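Local coordinates for ribosomal protein uL16 3-hydroxylase (Escherichia coli, PDB 4CCL) that hydroxylates an arginine of ribosomal protein uL16 at carbon 3, as an iron- and 2-oxoglutarate-dependent oxygenase of the JmjC type, at residues 139-144 against 168-173. Residues are numbered along the deposited sequence; the frame is centred on the assembly and turned at random.
With SO4 (sulfate ion), chain L.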
ATOM      1  N   ARG B 139     -39.622  22.516  -9.158  1.00 53.60           N
ATOM      2  CA  ARG B 139     -39.077  23.268  -8.032  1.00 51.85           C
ATOM      3  C   ARG B 139     -38.760  22.374  -6.839  1.00 52.12           C
ATOM      4  O   ARG B 139     -39.439  21.375  -6.597  1.00 53.69           O
ATOM      5  CB  ARG B 139     -40.042  24.376  -7.595  1.00 56.03           C
ATOM      6  CG  ARG B 139     -40.183  25.521  -8.585  1.00 69.76           C
ATOM      7  CD  ARG B 139     -40.982  26.677  -8.015  1.00 82.70           C
ATOM      8  NE  ARG B 139     -42.233  26.243  -7.409  1.00 92.33           N
ATOM      9  CZ  ARG B 139     -42.509  26.348  -6.114  1.00 92.89           C
ATOM     10  NH1 ARG B 139     -41.619  26.883  -5.287  1.00 84.53           N
ATOM     11  NH2 ARG B 139     -43.676  25.923  -5.647  1.00 95.72           N
ATOM     12  N   ARG B 140     -37.722  22.744  -6.098  1.00 49.22           N
ATOM     13  CA  ARG B 140     -37.372  22.046  -4.870  1.00 54.77           C
ATOM     14  C   ARG B 140     -37.075  23.036  -3.764  1.00 51.70           C
ATOM     15  O   ARG B 140     -36.623  24.155  -4.014  1.00 43.72           O
ATOM     16  CB  ARG B 140     -36.151  21.148  -5.069  1.00 58.21           C
ATOM     17  CG  ARG B 140     -36.270  20.187  -6.222  1.00 59.07           C
ATOM     18  CD  ARG B 140     -35.134  19.191  -6.234  1.00 55.72           C
ATOM     19  NE  ARG B 140     -35.384  18.060  -5.346  1.00 53.66           N
ATOM     20  CZ  ARG B 140     -34.446  17.208  -4.949  1.00 58.94           C
ATOM     21  NH1 ARG B 140     -33.191  17.369  -5.347  1.00 57.80           N
ATOM     22  NH2 ARG B 140     -34.758  16.201  -4.145  1.00 60.94           N
ATOM     23  N   ARG B 141     -37.345  22.617  -2.536  1.00 50.75           N
ATOM     24  CA  ARG B 141     -36.909  23.354  -1.370  1.00 45.20           C
ATOM     25  C   ARG B 141     -35.553  22.806  -0.964  1.00 50.02           C
ATOM     26  O   ARG B 141     -35.413  21.607  -0.710  1.00 64.87           O
ATOM     27  CB  ARG B 141     -37.906  23.195  -0.226  1.00 49.27           C
ATOM     28  CG  ARG B 141     -37.518  23.930   1.044  1.00 54.67           C
ATOM     29  CD  ARG B 141     -38.520  23.644   2.145  1.00 60.54           C
ATOM     30  NE  ARG B 141     -38.198  24.331   3.391  1.00 64.61           N
ATOM     31  CZ  ARG B 141     -38.879  24.172   4.520  1.00 62.78           C
ATOM     32  NH1 ARG B 141     -39.916  23.347   4.555  1.00 62.27           N
ATOM     33  NH2 ARG B 141     -38.524  24.833   5.613  1.00 63.25           N
ATOM     34  N   TRP B 142     -34.560  23.687  -0.938  1.00 43.16           N
ATOM     35  CA  TRP B 142     -33.216  23.350  -0.498  1.00 49.79           C
ATOM     36  C   TRP B 142     -32.861  24.066   0.797  1.00 53.80           C
ATOM     37  O   TRP B 142     -33.143  25.260   0.977  1.00 59.06           O
ATOM     38  CB  TRP B 142     -32.182  23.663  -1.583  1.00 46.08           C
ATOM     39  CG  TRP B 142     -32.001  22.542  -2.550  1.00 50.10           C
ATOM     40  CD1 TRP B 142     -32.507  22.459  -3.808  1.00 50.98           C
ATOM     41  CD2 TRP B 142     -31.267  21.325  -2.316  1.00 51.74           C
ATOM     42  NE1 TRP B 142     -32.129  21.268  -4.385  1.00 50.12           N
ATOM     43  CE2 TRP B 142     -31.385  20.567  -3.509  1.00 51.88           C
ATOM     44  CE3 TRP B 142     -30.543  20.821  -1.246  1.00 52.10           C
ATOM     45  CZ2 TRP B 142     -30.777  19.312  -3.623  1.00 54.23           C
ATOM     46  CZ3 TRP B 142     -29.948  19.577  -1.376  1.00 51.88           C
ATOM     47  CH2 TRP B 142     -30.071  18.837  -2.559  1.00 52.39           C
ATOM     48  N   ARG B 143     -32.241  23.305   1.690  1.00 52.70           N
ATOM     49  CA  ARG B 143     -31.840  23.774   3.001  1.00 48.06           C
ATOM     50  C   ARG B 143     -30.385  23.397   3.262  1.00 51.22           C
ATOM     51  O   ARG B 143     -29.971  22.269   3.002  1.00 49.02           O
ATOM     52  CB  ARG B 143     -32.747  23.182   4.084  1.00 49.69           C
ATOM     53  CG  ARG B 143     -34.213  23.581   3.947  1.00 51.75           C
ATOM     54  CD  ARG B 143     -35.094  22.914   4.995  1.00 53.49           C
ATOM     55  NE  ARG B 143     -34.770  23.356   6.348  1.00 63.62           N
ATOM     56  CZ  ARG B 143     -34.100  22.626   7.234  1.00 70.41           C
ATOM     57  NH1 ARG B 143     -33.685  21.408   6.914  1.00 72.68           N
ATOM     58  NH2 ARG B 143     -33.850  23.113   8.442  1.00 71.64           N
ATOM     59  N   VAL B 144     -29.609  24.358   3.751  1.00 55.47           N
ATOM     60  CA  VAL B 144     -28.223  24.115   4.120  1.00 54.73           C
ATOM     61  C   VAL B 144     -27.975  24.643   5.526  1.00 52.43           C
ATOM     62  O   VAL B 144     -28.322  25.786   5.836  1.00 62.55           O
ATOM     63  CB  VAL B 144     -27.243  24.810   3.155  1.00 51.72           C
ATOM     64  CG1 VAL B 144     -25.822  24.335   3.420  1.00 41.08           C
ATOM     65  CG2 VAL B 144     -27.632  24.546   1.708  1.00 43.54           C
ATOM     66  N   ILE B 168     -29.050  27.652   7.594  1.00 65.85           N
ATOM     67  CA  ILE B 168     -28.546  28.980   7.266  1.00 57.68           C
ATOM     68  C   ILE B 168     -28.991  29.359   5.857  1.00 59.69           C
ATOM     69  O   ILE B 168     -28.878  30.513   5.447  1.00 64.82           O
ATOM     70  CB  ILE B 168     -27.009  29.074   7.379  1.00 55.52           C
ATOM     71  CG1 ILE B 168     -26.328  28.242   6.292  1.00 50.19           C
ATOM     72  CG2 ILE B 168     -26.553  28.646   8.762  1.00 59.65           C
ATOM     73  CD1 ILE B 168     -24.816  28.327   6.320  1.00 48.07           C
ATOM     74  N   ILE B 169     -29.485  28.374   5.113  1.00 55.42           N
ATOM     75  CA  ILE B 169     -30.126  28.636   3.829  1.00 47.27           C
ATOM     76  C   ILE B 169     -31.414  27.832   3.724  1.00 53.74           C
ATOM     77  O   ILE B 169     -31.385  26.616   3.815  1.00 65.80           O
ATOM     78  CB  ILE B 169     -29.212  28.270   2.635  1.00 49.24           C
ATOM     79  CG1 ILE B 169     -28.013  29.219   2.551  1.00 49.20           C
ATOM     80  CG2 ILE B 169     -29.994  28.309   1.328  1.00 38.79           C
ATOM     81  CD1 ILE B 169     -27.023  28.865   1.459  1.00 45.51           C
ATOM     82  N   ASP B 170     -32.547  28.506   3.561  1.00 60.96           N
ATOM     83  CA  ASP B 170     -33.787  27.805   3.249  1.00 64.55           C
ATOM     84  C   ASP B 170     -34.455  28.525   2.083  1.00 65.08           C
ATOM     85  O   ASP B 170     -34.932  29.648   2.242  1.00 61.86           O
ATOM     86  CB  ASP B 170     -34.705  27.800   4.478  1.00 65.67           C
ATOM     87  CG  ASP B 170     -35.861  26.821   4.351  1.00 74.17           C
ATOM     88  OD1 ASP B 170     -36.335  26.590   3.219  1.00 74.83           O
ATOM     89  OD2 ASP B 170     -36.299  26.280   5.390  1.00 78.88           O
ATOM     90  N   GLU B 171     -34.534  27.868   0.926  1.00 61.39           N
ATOM     91  CA  GLU B 171     -35.036  28.537  -0.279  1.00 59.62           C
ATOM     92  C   GLU B 171     -35.709  27.578  -1.253  1.00 68.73           C
ATOM     93  O   GLU B 171     -35.506  26.372  -1.192  1.00 66.24           O
ATOM     94  CB  GLU B 171     -33.909  29.285  -1.013  1.00 62.40           C
ATOM     95  CG  GLU B 171     -33.298  30.461  -0.258  1.00 76.25           C
ATOM     96  CD  GLU B 171     -32.514  31.400  -1.151  1.00 88.77           C
ATOM     97  OE1 GLU B 171     -32.843  31.493  -2.353  1.00 93.19           O
ATOM     98  OE2 GLU B 171     -31.571  32.049  -0.649  1.00 92.98           O
ATOM     99  N   GLU B 172     -36.519  28.130  -2.149  1.00 71.06           N
ATOM    100  CA  GLU B 172     -37.105  27.358  -3.238  1.00 69.66           C
ATOM    101  C   GLU B 172     -36.391  27.708  -4.533  1.00 69.14           C
ATOM    102  O   GLU B 172     -36.323  28.877  -4.913  1.00 78.78           O
ATOM    103  CB  GLU B 172     -38.591  27.671  -3.377  1.00 70.29           C
ATOM    104  CG  GLU B 172     -39.405  27.405  -2.129  1.00 78.02           C
ATOM    105  CD  GLU B 172     -40.807  27.974  -2.228  1.00 82.39           C
ATOM    106  OE1 GLU B 172     -41.021  28.888  -3.052  1.00 77.35           O
ATOM    107  OE2 GLU B 172     -41.695  27.504  -1.487  1.00 87.93           O
ATOM    108  N   LEU B 173     -35.864  26.699  -5.214  1.00 59.36           N
ATOM    109  CA  LEU B 173     -35.049  26.935  -6.402  1.00 55.74           C
ATOM    110  C   LEU B 173     -35.854  26.890  -7.697  1.00 59.67           C
ATOM    111  O   LEU B 173     -36.556  25.917  -7.978  1.00 60.62           O
ATOM    112  CB  LEU B 173     -33.874  25.953  -6.457  1.00 54.89           C
ATOM    113  CG  LEU B 173     -32.544  26.420  -5.851  1.00 52.41           C
ATOM    114  CD1 LEU B 173     -32.744  27.105  -4.510  1.00 52.55           C
ATOM    115  CD2 LEU B 173     -31.576  25.254  -5.708  1.00 49.53           C
TER
HETATM  116  S   SO4 L1375     -30.263  15.282  -4.871  1.00 68.78           S
HETATM  117  O1  SO4 L1375     -30.163  15.969  -6.155  1.00 62.68           O
HETATM  118  O2  SO4 L1375     -28.985  15.354  -4.168  1.00 74.15           O
HETATM  119  O3  SO4 L1375     -31.285  15.921  -4.048  1.00 75.26           O
HETATM  120  O4  SO4 L1375     -30.620  13.887  -5.110  1.00 65.34           O
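With CG anti to the backbone N (chi1 180°) and the chain extended as far as NE, Arg141 reaches across to Asp170, whose own CG is likewise anti to its N (chi1 -166°). They meet over one face of an antiparallel strand pair in the JmjC (cupin-type) domain, 140-144 against 169-173. The grip is side-on and two-pronged: Arg141 NE bonds Asp170 OD1 at 2.9 Å and Arg141 NH2 bonds OD2 at 2.7 Å, each on a syn lone pair, with guanidinium and carboxylate nearly coplanar. Arg143 NE adds a weak bond to Asp170 OD2 at 3.4 Å, while its NH2 goes to Phe165 O. Tyr190 OH takes Arg141 NH1, which further fixes the guanidinium. An alanine in place of Arg141 would probably cost Asp170 both strong bonds, leaving the weak one from Arg143 and a carboxylate freer to turn. Just before the strand, Arg139 swings its NH1 to Glu172 OE1, 3.1 Å away, in a salt bridge, and sends its NH2 to Glu193. On the other face Trp142, Val144 and Leu173 pack on Leu179 of strand 178-181; Trp142 CD1 lies 3.5 Å from Leu173 CD2, and Val144 sits beside Ile169. Asn197 OD1 accepts from both Trp142 NE1 and Arg140 NH1. Arg140, like Ser114, is inferred to bind substrate; Arg140 NH1 bonds O3 of a sulfate ion, probably from the crystallisation liquor, at 2.7 Å, and Ser114 OG bonds the same ion. Ile168 and Ile169 both face Val144 in a classic beta bulge, where Val144 O accepts Ile169 N at 2.9 Å and, more weakly, Ile168 N.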